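Local coordinates for fructokinase (Xylella fastidiosa Temecula1, PDB 3LJS), which probably phosphorylates fructose at the expense of ATP, as a sugar kinase of the PfkB (ribokinase-like) family, at residues F165-R170 with K186-A191; D192-S197 with Q225-T230. All blocks are in the same frame, centred on the assembly; numbering follows the deposited sequence.

Contact 1. Residues F165-R170 with K186-A191; sequences FDLNFR and KGLSLA. With PO4 (phosphate ion), chain C.
The phenyl ring of F165 meets the last turn of helix 181-189 at G187 and L188. Its CE2 comes within 3.7 Å of the backbone N of L188, and CD2 sits 3.8 Å from G187 C; glycine, with no side chain, lets CE2 and CD2 come this close to the backbone. L188 crosses the phenylalanine side chain at about a right angle, with CG in the ring plane at the edge and CD2 lying 3.8 Å from F165 CD2. A second touch is nearer the backbone, where F165 CB packs 3.5 Å from A191 CB, alanine being small enough for so close an approach. CB of F165 already points toward the helix segment, and chi1 (-178°) sets CG anti to the backbone N. L167 adds a looser touch, its CD1 4.3 Å from L188 CD2. Farther out, M140 and M153 also pack on F165. Beyond the strand end N168 ND2 donates to O2 of a phosphate ion, probably from the crystallisation liquor, at 2.7 Å, and NH2 of R170, an ATP-binding residue, gives a weak bond to O3. Without a hydrogen bond between the two segments, the contact rests on van der Waals packing of apolar groups and backbone.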
# COMPACT_ATOMS: atom_id res chain seq x y z
N PHE B 165 -15.96 -4.80 23.62
CA PHE B 165 -15.46 -3.68 22.83
C PHE B 165 -14.13 -3.17 23.38
O PHE B 165 -14.06 -2.66 24.49
CB PHE B 165 -16.53 -2.57 22.82
CG PHE B 165 -16.16 -1.35 22.00
CD1 PHE B 165 -15.57 -1.48 20.75
CD2 PHE B 165 -16.46 -0.07 22.47
CE1 PHE B 165 -15.28 -0.36 19.97
CE2 PHE B 165 -16.18 1.06 21.69
CZ PHE B 165 -15.58 0.92 20.45
N ASP B 166 -13.07 -3.34 22.60
CA ASP B 166 -11.74 -2.86 22.98
C ASP B 166 -11.55 -1.62 22.11
O ASP B 166 -11.37 -1.73 20.90
CB ASP B 166 -10.67 -3.92 22.66
CG ASP B 166 -9.27 -3.49 23.08
OD1 ASP B 166 -8.32 -4.27 22.85
OD2 ASP B 166 -9.11 -2.39 23.64
N LEU B 167 -11.62 -0.44 22.72
CA LEU B 167 -11.52 0.81 21.98
C LEU B 167 -10.43 0.76 20.93
O LEU B 167 -10.71 0.90 19.73
CB LEU B 167 -11.28 1.99 22.94
CG LEU B 167 -11.93 3.30 22.49
CD1 LEU B 167 -13.43 3.12 22.38
CD2 LEU B 167 -11.61 4.42 23.47
N ASN B 168 -9.19 0.56 21.36
CA ASN B 168 -8.08 0.47 20.42
C ASN B 168 -8.10 1.69 19.49
O ASN B 168 -7.95 1.57 18.27
CB ASN B 168 -8.23 -0.82 19.61
CG ASN B 168 -6.91 -1.34 19.11
OD1 ASN B 168 -6.56 -1.16 17.94
ND2 ASN B 168 -6.15 -1.98 19.99
N PHE B 169 -8.29 2.86 20.08
CA PHE B 169 -8.38 4.11 19.34
C PHE B 169 -7.08 4.53 18.65
O PHE B 169 -6.05 4.72 19.30
CB PHE B 169 -8.86 5.22 20.28
CG PHE B 169 -9.21 6.51 19.59
CD1 PHE B 169 -9.84 6.51 18.35
CD2 PHE B 169 -8.93 7.73 20.20
CE1 PHE B 169 -10.19 7.72 17.73
CE2 PHE B 169 -9.27 8.94 19.59
CZ PHE B 169 -9.90 8.93 18.36
N ARG B 170 -7.14 4.67 17.33
CA ARG B 170 -5.99 5.08 16.53
C ARG B 170 -6.41 6.28 15.68
O ARG B 170 -6.87 6.12 14.54
CB ARG B 170 -5.55 3.92 15.64
CG ARG B 170 -5.14 2.67 16.42
CD ARG B 170 -3.85 2.90 17.20
NE ARG B 170 -3.43 1.70 17.93
CZ ARG B 170 -3.90 1.33 19.11
NH1 ARG B 170 -4.82 2.07 19.73
NH2 ARG B 170 -3.46 0.22 19.68
N LYS B 186 -21.06 5.76 21.26
CA LYS B 186 -22.15 4.88 20.85
C LYS B 186 -21.72 3.43 20.97
O LYS B 186 -22.47 2.58 21.47
CB LYS B 186 -22.58 5.17 19.42
CG LYS B 186 -23.74 4.29 18.98
CD LYS B 186 -24.43 4.84 17.75
CE LYS B 186 -25.66 4.01 17.39
NZ LYS B 186 -26.40 4.59 16.23
N GLY B 187 -20.51 3.13 20.51
CA GLY B 187 -20.01 1.77 20.61
C GLY B 187 -19.94 1.36 22.07
O GLY B 187 -20.34 0.25 22.44
N LEU B 188 -19.44 2.27 22.89
CA LEU B 188 -19.30 2.04 24.33
C LEU B 188 -20.63 1.76 25.01
O LEU B 188 -20.69 0.97 25.96
CB LEU B 188 -18.63 3.24 24.99
CG LEU B 188 -17.13 3.39 24.69
CD1 LEU B 188 -16.63 4.77 25.13
CD2 LEU B 188 -16.37 2.28 25.42
N SER B 189 -21.70 2.39 24.54
CA SER B 189 -23.02 2.20 25.14
C SER B 189 -23.64 0.85 24.76
O SER B 189 -24.58 0.40 25.41
CB SER B 189 -23.97 3.31 24.70
OG SER B 189 -24.32 3.16 23.34
N LEU B 190 -23.11 0.22 23.72
CA LEU B 190 -23.64 -1.05 23.25
C LEU B 190 -22.87 -2.28 23.72
O LEU B 190 -23.26 -3.41 23.42
CB LEU B 190 -23.66 -1.06 21.72
CG LEU B 190 -24.61 -0.07 21.04
CD1 LEU B 190 -24.33 -0.05 19.53
CD2 LEU B 190 -26.06 -0.48 21.31
N ALA B 191 -21.80 -2.07 24.47
CA ALA B 191 -20.98 -3.18 24.93
C ALA B 191 -21.18 -3.60 26.39
O ALA B 191 -21.41 -2.77 27.25
CB ALA B 191 -19.50 -2.86 24.70
P PO4 C . -3.13 -3.50 18.07
O1 PO4 C . -1.77 -3.72 18.63
O2 PO4 C . -4.14 -3.65 19.15
O3 PO4 C . -3.22 -2.13 17.50
O4 PO4 C . -3.40 -4.50 17.01

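Contact 2. Residues D192-S197 with Q225-T230; sequences DVVKLS and QLLLVT
V193 and L226 lie side by side and point the same way, the first of five in-register pairs between two parallel strands of the large sheet in this ribokinase-like fold. Their tips, V193 CG1 and L226 CD2, are 4.1 Å apart on the face shared with K195, L228, S197 and T230, which helix 262-275 partly covers. On the other face CD1 of L227 touches both V194 CG1 and L196 CD1, 3.8 and 3.9 Å away, and V194 and L196 each cross L227 obliquely. Branched apolar side chains suit these buried places. Beneath them the backbone ladder runs from V194 N to L226 O through to T230 N and L196 O, and at its start D192 O accepts from both Q225 N and L226 N.

K195 and T230, both ATP-binding, meet at about a right angle near the strand ends. The lysine chain is extended until chi4 (-71°) turns NZ aside, where A260 O also accepts from it; the aliphatic part suits the buried strand, and the terminal N reaches the ATP-binding site. Its CE rests 3.7 Å from T230 CG2, while one water bridges the polar ends, 2.6 Å from K195 NZ and 3.0 Å from T230 OG1.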
# COMPACT_ATOMS: atom_id res chain seq x y z
N ASP B 192 -21.08 -4.91 26.63
CA ASP B 192 -21.21 -5.47 27.97
C ASP B 192 -19.84 -5.38 28.65
O ASP B 192 -19.75 -5.14 29.86
CB ASP B 192 -21.60 -6.95 27.89
CG ASP B 192 -22.95 -7.15 27.23
OD1 ASP B 192 -23.98 -6.89 27.89
OD2 ASP B 192 -22.98 -7.57 26.06
N VAL B 193 -18.79 -5.60 27.87
CA VAL B 193 -17.42 -5.56 28.37
C VAL B 193 -16.62 -4.53 27.58
O VAL B 193 -16.61 -4.55 26.35
CB VAL B 193 -16.74 -6.94 28.22
CG1 VAL B 193 -15.32 -6.90 28.76
CG2 VAL B 193 -17.56 -8.00 28.95
N VAL B 194 -15.96 -3.63 28.30
CA VAL B 194 -15.19 -2.56 27.67
C VAL B 194 -13.74 -2.52 28.14
O VAL B 194 -13.45 -2.70 29.32
CB VAL B 194 -15.84 -1.19 27.96
CG1 VAL B 194 -14.93 -0.06 27.47
CG2 VAL B 194 -17.21 -1.12 27.28
N LYS B 195 -12.84 -2.27 27.20
CA LYS B 195 -11.42 -2.17 27.51
C LYS B 195 -10.88 -0.85 26.96
O LYS B 195 -11.00 -0.56 25.77
CB LYS B 195 -10.65 -3.34 26.90
CG LYS B 195 -9.14 -3.25 27.10
CD LYS B 195 -8.45 -4.53 26.65
CE LYS B 195 -6.94 -4.40 26.69
NZ LYS B 195 -6.42 -3.51 25.62
N LEU B 196 -10.28 -0.07 27.85
CA LEU B 196 -9.71 1.23 27.50
C LEU B 196 -8.29 1.35 28.03
O LEU B 196 -7.90 0.63 28.95
CB LEU B 196 -10.53 2.36 28.14
CG LEU B 196 -12.03 2.52 27.89
CD1 LEU B 196 -12.57 3.60 28.82
CD2 LEU B 196 -12.28 2.89 26.44
N SER B 197 -7.52 2.25 27.44
CA SER B 197 -6.16 2.52 27.90
C SER B 197 -6.33 3.77 28.76
O SER B 197 -7.37 4.43 28.69
CB SER B 197 -5.23 2.82 26.72
OG SER B 197 -5.65 3.99 26.05
N GLN B 225 -20.98 -3.76 31.90
CA GLN B 225 -21.01 -4.40 33.21
C GLN B 225 -19.59 -4.57 33.74
O GLN B 225 -19.38 -4.72 34.94
CB GLN B 225 -21.70 -5.76 33.12
CG GLN B 225 -23.20 -5.71 32.82
CD GLN B 225 -24.02 -5.08 33.94
OE1 GLN B 225 -23.61 -5.08 35.10
NE2 GLN B 225 -25.19 -4.56 33.59
N LEU B 226 -18.62 -4.55 32.84
CA LEU B 226 -17.21 -4.72 33.22
C LEU B 226 -16.32 -3.79 32.41
O LEU B 226 -16.42 -3.75 31.18
CB LEU B 226 -16.77 -6.16 32.99
CG LEU B 226 -15.27 -6.44 33.21
CD1 LEU B 226 -14.93 -6.32 34.70
CD2 LEU B 226 -14.95 -7.85 32.71
N LEU B 227 -15.44 -3.07 33.09
CA LEU B 227 -14.52 -2.15 32.43
C LEU B 227 -13.07 -2.43 32.82
O LEU B 227 -12.75 -2.56 34.00
CB LEU B 227 -14.84 -0.69 32.80
CG LEU B 227 -13.75 0.35 32.50
CD1 LEU B 227 -13.62 0.56 30.98
CD2 LEU B 227 -14.11 1.68 33.18
N LEU B 228 -12.20 -2.53 31.81
CA LEU B 228 -10.79 -2.75 32.05
C LEU B 228 -10.05 -1.50 31.57
O LEU B 228 -10.30 -1.01 30.47
CB LEU B 228 -10.28 -3.95 31.25
CG LEU B 228 -11.03 -5.27 31.45
CD1 LEU B 228 -10.32 -6.35 30.67
CD2 LEU B 228 -11.09 -5.63 32.92
N VAL B 229 -9.17 -0.97 32.41
CA VAL B 229 -8.38 0.20 32.03
C VAL B 229 -6.92 -0.20 32.10
O VAL B 229 -6.43 -0.58 33.16
CB VAL B 229 -8.62 1.39 32.97
CG1 VAL B 229 -7.76 2.58 32.54
CG2 VAL B 229 -10.09 1.77 32.98
N THR B 230 -6.22 -0.12 30.97
CA THR B 230 -4.81 -0.48 30.91
C THR B 230 -3.90 0.74 31.08
O THR B 230 -4.23 1.85 30.66
CB THR B 230 -4.45 -1.16 29.57
OG1 THR B 230 -4.76 -0.28 28.48
CG2 THR B 230 -5.24 -2.45 29.40
O HOH W 1 -6.53 -0.95 26.15

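From the N terminus, strand 162-166 leads into the first segment of contact 1; the chain then loops into helix 181-189, whose end and following turn close contact 1 over 15 intervening residues. Contact 2 opens directly after, on strand 193-197, and closes once helices 198-207 and 212-220 have brought the chain to strand 226-230. The two closures are therefore in series, neither nesting nor crossing. Contact 1 packs the crossover helix of a beta-alpha-beta unit on its first strand, while contact 2 pairs that unit's last strand with the next one. Strands 162-166 and 193-197 are sheet neighbours, and L188 CD2 also packs on V194 CG1, 3.4 Å away.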